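Local coordinates for protein homospermidine synthase (Legionella pneumophila subsp. pneumophila str. Philadelphia 1, PDB 2PH5) that binds NAD and probably catalyses the NAD-dependent formation of the polyamine homospermidine, at residues L109-A114 against S402-A407; I408-E413 against H423-D428. All coordinates share one frame; numbering follows the deposited sequence.

Contact 1: residues L109-A114 against S402-A407; sequences LYINAA and SGIIWA. With NAD (nicotinamide-adenine-dinucleotide), chain C.
I111 and L109 reach from strand 109-112 to residues 402-407 of helix 391-408 through apolar contact alone; no hydrogen bond joins the two segments. I111 does most of the work. Its CG1 lies anti to the backbone N (chi1 -175°) and the chain stays extended, which carries CD1 out to the helix. There CD1 settles 3.9 Å from I404 CG1, and the two isoleucine side chains cross at nearly a right angle. The branch methyl joins in, with I111 CG2 4.1 Å from the same I404 CG1. G403 presents bare backbone to this tip, so I111 CD1 comes within 4.0 Å of G403 C. One helical turn on, L109 covers A407, its CG 4.4 Å from A407 CB.

In the loop that follows the strand, A113 and A114 meet the cofactor. A113 CB lies 3.4 Å from C2N of the nicotinamide ring, while A114 CB faces the adjoining ribose.

Strand and helix axes run close to antiparallel, at 157° and 9.0 Å apart. On the other face of the strand Y110 packs on helix 96-106 and hydrogen-bonds through OH to D89. This is the layered packing of a Rossmann fold, a parallel sheet with helices on both faces and NAD across the C-terminal strand ends; here one covering helix, 391-408, comes from far along the chain.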
# COMPACT_ATOMS: atom_id res chain seq x y z
N LEU A 109 -22.45 -15.04 34.44
CA LEU A 109 -22.61 -14.13 33.31
C LEU A 109 -21.55 -14.41 32.25
O LEU A 109 -20.54 -15.07 32.53
CB LEU A 109 -22.48 -12.68 33.77
CG LEU A 109 -23.74 -11.88 34.10
CD1 LEU A 109 -24.94 -12.82 34.35
CD2 LEU A 109 -23.46 -11.00 35.30
N TYR A 110 -21.75 -13.90 31.05
CA TYR A 110 -20.77 -14.14 30.00
C TYR A 110 -20.86 -13.05 28.96
O TYR A 110 -21.94 -12.50 28.73
CB TYR A 110 -21.04 -15.51 29.35
CG TYR A 110 -20.25 -15.77 28.09
CD1 TYR A 110 -20.58 -15.13 26.89
CD2 TYR A 110 -19.19 -16.67 28.08
CE1 TYR A 110 -19.88 -15.39 25.72
CE2 TYR A 110 -18.48 -16.94 26.91
CZ TYR A 110 -18.84 -16.29 25.73
OH TYR A 110 -18.18 -16.57 24.55
N ILE A 111 -19.72 -12.75 28.34
CA ILE A 111 -19.62 -11.75 27.28
C ILE A 111 -18.44 -12.12 26.37
O ILE A 111 -17.53 -12.82 26.79
CB ILE A 111 -19.36 -10.33 27.83
CG1 ILE A 111 -19.38 -9.31 26.69
CG2 ILE A 111 -17.97 -10.25 28.46
CD1 ILE A 111 -19.37 -7.88 27.16
N ASN A 112 -18.48 -11.68 25.12
CA ASN A 112 -17.37 -11.91 24.20
C ASN A 112 -17.38 -10.81 23.17
O ASN A 112 -18.38 -10.09 23.01
CB ASN A 112 -17.44 -13.30 23.53
CG ASN A 112 -18.47 -13.39 22.39
OD1 ASN A 112 -18.62 -14.45 21.77
ND2 ASN A 112 -19.17 -12.30 22.12
N ALA A 113 -16.26 -10.65 22.48
CA ALA A 113 -16.15 -9.64 21.44
C ALA A 113 -16.29 -10.31 20.07
O ALA A 113 -16.23 -9.64 19.04
CB ALA A 113 -14.81 -8.92 21.57
N ALA A 114 -16.47 -11.63 20.06
CA ALA A 114 -16.65 -12.37 18.81
C ALA A 114 -16.93 -13.86 19.04
O ALA A 114 -16.36 -14.48 19.94
CB ALA A 114 -15.43 -12.20 17.91
N SER A 402 -18.64 -1.49 28.91
CA SER A 402 -20.02 -0.99 28.95
C SER A 402 -20.96 -2.19 28.91
O SER A 402 -21.91 -2.27 29.68
CB SER A 402 -20.33 -0.08 27.75
OG SER A 402 -19.42 0.99 27.65
N GLY A 403 -20.69 -3.10 27.98
CA GLY A 403 -21.51 -4.30 27.86
C GLY A 403 -21.49 -5.12 29.13
O GLY A 403 -22.51 -5.69 29.53
N ILE A 404 -20.32 -5.19 29.77
CA ILE A 404 -20.18 -5.94 31.01
C ILE A 404 -21.07 -5.32 32.09
O ILE A 404 -21.76 -6.03 32.81
CB ILE A 404 -18.69 -5.96 31.51
CG1 ILE A 404 -17.82 -6.78 30.55
CG2 ILE A 404 -18.60 -6.53 32.93
CD1 ILE A 404 -16.33 -6.82 30.90
N ILE A 405 -21.07 -4.00 32.19
CA ILE A 405 -21.90 -3.33 33.18
C ILE A 405 -23.37 -3.56 32.89
O ILE A 405 -24.18 -3.69 33.81
CB ILE A 405 -21.65 -1.81 33.20
CG1 ILE A 405 -20.18 -1.53 33.51
CG2 ILE A 405 -22.56 -1.15 34.24
CD1 ILE A 405 -19.78 -0.10 33.25
N TRP A 406 -23.72 -3.62 31.60
CA TRP A 406 -25.11 -3.83 31.20
C TRP A 406 -25.59 -5.20 31.65
O TRP A 406 -26.68 -5.34 32.21
CB TRP A 406 -25.26 -3.72 29.68
CG TRP A 406 -26.69 -3.83 29.22
CD1 TRP A 406 -27.62 -2.82 29.19
CD2 TRP A 406 -27.36 -5.01 28.78
NE1 TRP A 406 -28.83 -3.31 28.76
CE2 TRP A 406 -28.70 -4.65 28.50
CE3 TRP A 406 -26.97 -6.34 28.59
CZ2 TRP A 406 -29.65 -5.57 28.05
CZ3 TRP A 406 -27.92 -7.26 28.14
CH2 TRP A 406 -29.24 -6.87 27.87
N ALA A 407 -24.77 -6.22 31.39
CA ALA A 407 -25.13 -7.58 31.75
C ALA A 407 -25.31 -7.76 33.25
O ALA A 407 -26.21 -8.49 33.68
CB ALA A 407 -24.07 -8.54 31.22
PA NAD C . -4.99 -12.42 20.73
O1A NAD C . -4.62 -13.51 19.76
O2A NAD C . -4.06 -11.26 20.88
O5B NAD C . -5.26 -13.03 22.21
C5B NAD C . -6.07 -14.19 22.37
C4B NAD C . -5.65 -14.89 23.68
O4B NAD C . -6.45 -16.04 23.78
C3B NAD C . -4.19 -15.34 23.72
O3B NAD C . -3.54 -14.81 24.88
C2B NAD C . -4.27 -16.84 23.75
O2B NAD C . -3.23 -17.49 24.46
C1B NAD C . -5.67 -17.11 24.29
N9A NAD C . -6.30 -18.36 23.83
C8A NAD C . -6.06 -18.96 22.59
N7A NAD C . -6.06 -20.30 22.68
C5A NAD C . -6.28 -20.60 23.98
C6A NAD C . -6.39 -21.82 24.64
N6A NAD C . -6.29 -23.00 24.04
N1A NAD C . -6.61 -21.77 26.01
C2A NAD C . -6.73 -20.58 26.70
N3A NAD C . -6.64 -19.36 26.06
C4A NAD C . -6.42 -19.41 24.72
O3 NAD C . -6.38 -11.87 20.20
PN NAD C . -7.41 -10.77 20.76
O1N NAD C . -7.75 -9.88 19.63
O2N NAD C . -6.82 -10.18 22.01
O5D NAD C . -8.54 -11.84 21.04
C5D NAD C . -9.83 -11.57 21.54
C4D NAD C . -10.73 -11.55 20.32
O4D NAD C . -11.45 -10.34 20.31
C3D NAD C . -11.09 -12.32 19.07
O3D NAD C . -12.06 -13.32 19.33
C2D NAD C . -11.59 -11.21 18.16
O2D NAD C . -12.44 -11.67 17.14
C1D NAD C . -12.24 -10.24 19.14
N1N NAD C . -12.17 -8.80 18.78
C2N NAD C . -13.33 -8.07 18.63
C3N NAD C . -13.21 -6.70 18.32
C7N NAD C . -14.40 -5.82 18.15
O7N NAD C . -14.18 -4.50 17.87
N7N NAD C . -15.64 -6.27 18.29
C4N NAD C . -11.92 -6.08 18.17
C5N NAD C . -10.76 -6.87 18.33
C6N NAD C . -10.87 -8.21 18.63

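Contact 2: residues I408-E413 against H423-D428; sequences IEHPDE and HQYIID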
# COMPACT_ATOMS: atom_id res chain seq x y z
N ILE A 408 -24.48 -7.11 34.06
CA ILE A 408 -24.60 -7.23 35.50
C ILE A 408 -25.98 -6.80 36.02
O ILE A 408 -26.55 -7.45 36.89
CB ILE A 408 -23.50 -6.43 36.23
CG1 ILE A 408 -22.14 -7.05 35.92
CG2 ILE A 408 -23.75 -6.40 37.73
CD1 ILE A 408 -20.96 -6.29 36.48
N GLU A 409 -26.53 -5.71 35.49
CA GLU A 409 -27.83 -5.29 35.96
C GLU A 409 -28.98 -5.90 35.15
O GLU A 409 -30.14 -5.54 35.32
CB GLU A 409 -27.93 -3.76 35.99
CG GLU A 409 -27.82 -3.09 34.64
CD GLU A 409 -28.10 -1.60 34.72
OE1 GLU A 409 -27.30 -0.87 35.35
OE2 GLU A 409 -29.13 -1.16 34.16
N HIS A 410 -28.62 -6.83 34.27
CA HIS A 410 -29.57 -7.56 33.43
C HIS A 410 -28.97 -8.96 33.28
O HIS A 410 -28.74 -9.43 32.17
CB HIS A 410 -29.69 -6.92 32.05
CG HIS A 410 -30.13 -5.49 32.08
ND1 HIS A 410 -29.26 -4.43 31.91
CD2 HIS A 410 -31.36 -4.94 32.26
CE1 HIS A 410 -29.93 -3.30 31.98
NE2 HIS A 410 -31.20 -3.57 32.19
N PRO A 411 -28.73 -9.66 34.40
CA PRO A 411 -28.15 -11.00 34.42
C PRO A 411 -28.98 -12.15 33.88
O PRO A 411 -28.45 -13.24 33.65
CB PRO A 411 -27.80 -11.19 35.89
CG PRO A 411 -28.92 -10.49 36.58
CD PRO A 411 -29.05 -9.21 35.78
N ASP A 412 -30.27 -11.93 33.67
CA ASP A 412 -31.12 -13.01 33.18
C ASP A 412 -31.85 -12.61 31.91
O ASP A 412 -33.05 -12.38 31.91
CB ASP A 412 -32.10 -13.39 34.28
CG ASP A 412 -31.39 -13.81 35.56
OD1 ASP A 412 -30.77 -14.89 35.57
OD2 ASP A 412 -31.43 -13.05 36.55
N GLU A 413 -31.10 -12.55 30.81
CA GLU A 413 -31.66 -12.16 29.52
C GLU A 413 -31.36 -13.19 28.44
O GLU A 413 -31.81 -13.06 27.30
CB GLU A 413 -31.11 -10.80 29.12
CG GLU A 413 -31.37 -9.69 30.13
CD GLU A 413 -32.86 -9.42 30.34
OE1 GLU A 413 -33.54 -9.06 29.35
OE2 GLU A 413 -33.34 -9.56 31.48
N HIS A 423 -29.02 1.39 22.92
CA HIS A 423 -27.83 2.13 22.50
C HIS A 423 -27.40 3.28 23.44
O HIS A 423 -26.21 3.44 23.72
CB HIS A 423 -28.03 2.66 21.07
CG HIS A 423 -29.13 3.66 20.96
ND1 HIS A 423 -30.45 3.35 21.19
CD2 HIS A 423 -29.10 5.00 20.71
CE1 HIS A 423 -31.19 4.44 21.11
NE2 HIS A 423 -30.39 5.46 20.82
N GLN A 424 -28.36 4.05 23.94
CA GLN A 424 -28.08 5.17 24.82
C GLN A 424 -27.38 4.72 26.11
O GLN A 424 -26.48 5.40 26.62
CB GLN A 424 -29.37 5.92 25.15
CG GLN A 424 -29.19 7.16 26.02
CD GLN A 424 -30.51 7.81 26.42
OE1 GLN A 424 -30.58 8.54 27.42
NE2 GLN A 424 -31.56 7.57 25.63
N TYR A 425 -27.79 3.58 26.65
CA TYR A 425 -27.19 3.05 27.86
C TYR A 425 -25.71 2.78 27.61
O TYR A 425 -24.85 3.21 28.39
CB TYR A 425 -27.87 1.74 28.24
CG TYR A 425 -27.35 1.07 29.48
CD1 TYR A 425 -28.12 1.06 30.65
CD2 TYR A 425 -26.14 0.37 29.47
CE1 TYR A 425 -27.70 0.36 31.78
CE2 TYR A 425 -25.71 -0.34 30.59
CZ TYR A 425 -26.50 -0.34 31.74
OH TYR A 425 -26.11 -1.07 32.84
N ILE A 426 -25.42 2.07 26.53
CA ILE A 426 -24.05 1.73 26.19
C ILE A 426 -23.24 2.97 25.84
O ILE A 426 -22.20 3.21 26.44
CB ILE A 426 -24.00 0.68 25.01
CG1 ILE A 426 -23.84 -0.73 25.58
CG2 ILE A 426 -22.78 0.90 24.12
CD1 ILE A 426 -24.88 -1.14 26.55
N ILE A 427 -23.74 3.78 24.90
CA ILE A 427 -23.03 4.99 24.49
C ILE A 427 -22.69 5.96 25.62
O ILE A 427 -21.63 6.58 25.59
CB ILE A 427 -23.82 5.77 23.43
CG1 ILE A 427 -24.01 4.91 22.18
CG2 ILE A 427 -23.07 7.05 23.07
CD1 ILE A 427 -22.72 4.42 21.57
N ASP A 428 -23.58 6.10 26.59
CA ASP A 428 -23.36 7.00 27.72
C ASP A 428 -22.26 6.53 28.65
O ASP A 428 -21.66 7.33 29.38
CB ASP A 428 -24.65 7.20 28.53
CG ASP A 428 -25.66 8.11 27.83
OD1 ASP A 428 -25.23 9.09 27.17
OD2 ASP A 428 -26.87 7.86 27.95
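Y425 OH is where several groups converge. E409 OE1 stands 2.8 Å from Y425 OH, but the carboxylate sits too near the phenol in the model, so its exact placing is doubtful. I405 O, in the last full turn of helix 391-408, makes a weak hydrogen bond with the same hydroxyl. E409 and Y425 extend towards each other from opposite directions. Y425 has CG anti to its own backbone nitrogen (chi1 180°), which sends the ring out from helix 423-430; E409 has CG between its N and carbonyl carbon (chi1 63°) and is stretched beyond it. As modelled, OE1 lies in the plane of the phenol ring at its edge, and the carboxylate plane stands roughly 85° from the ring plane. The second oxygen, E409 OE2, is also placed beside the ring edge, near Y425 CE1, and its angle to the hydroxyl is too poor for a bond.

Structurally this is the end of helix 391-408, which E409 leaves, meeting the start of the short helix 423-430 after the chain has run through strand 415-416 at the edge of the Rossmann sheet. The second helix packs by I427 and H423 on helix 158-176.

H410 makes the other contact. Its CE1 lies 4.3 Å from Y425 CE1, which sits at the imidazole edge near that ring's plane. The imidazole is held by W406: ND1 hydrogen-bonds to W406 O, and the ring stacks on the indole. Y425 meets the same indole edge-to-face, so both rings pack against one tryptophan. Beyond, H410 O takes a hydrogen bond from T151 OG1, tying the loop to the residue just before strand 152-153 of the parallel sheet.

Overall arrangement
From the N terminus the chain first builds most of the parallel sheet that holds NAD, with strand 109-112 in it, then passes through the mixed sheet and its helices before returning in helix 391-408. Contact 1 closes this long excursion, 287 residues between its segments, by laying the returning helix on the nucleotide-binding sheet. Contact 2 follows directly: I408 succeeds A407, and only nine residues separate its segments, so the loops lie in series without nesting or crossing. The centres of contact 1 and contact 2 are about 9 Å apart. W406 belongs to the helix of contact 1 and also bears on contact 2, and L109 touches P411.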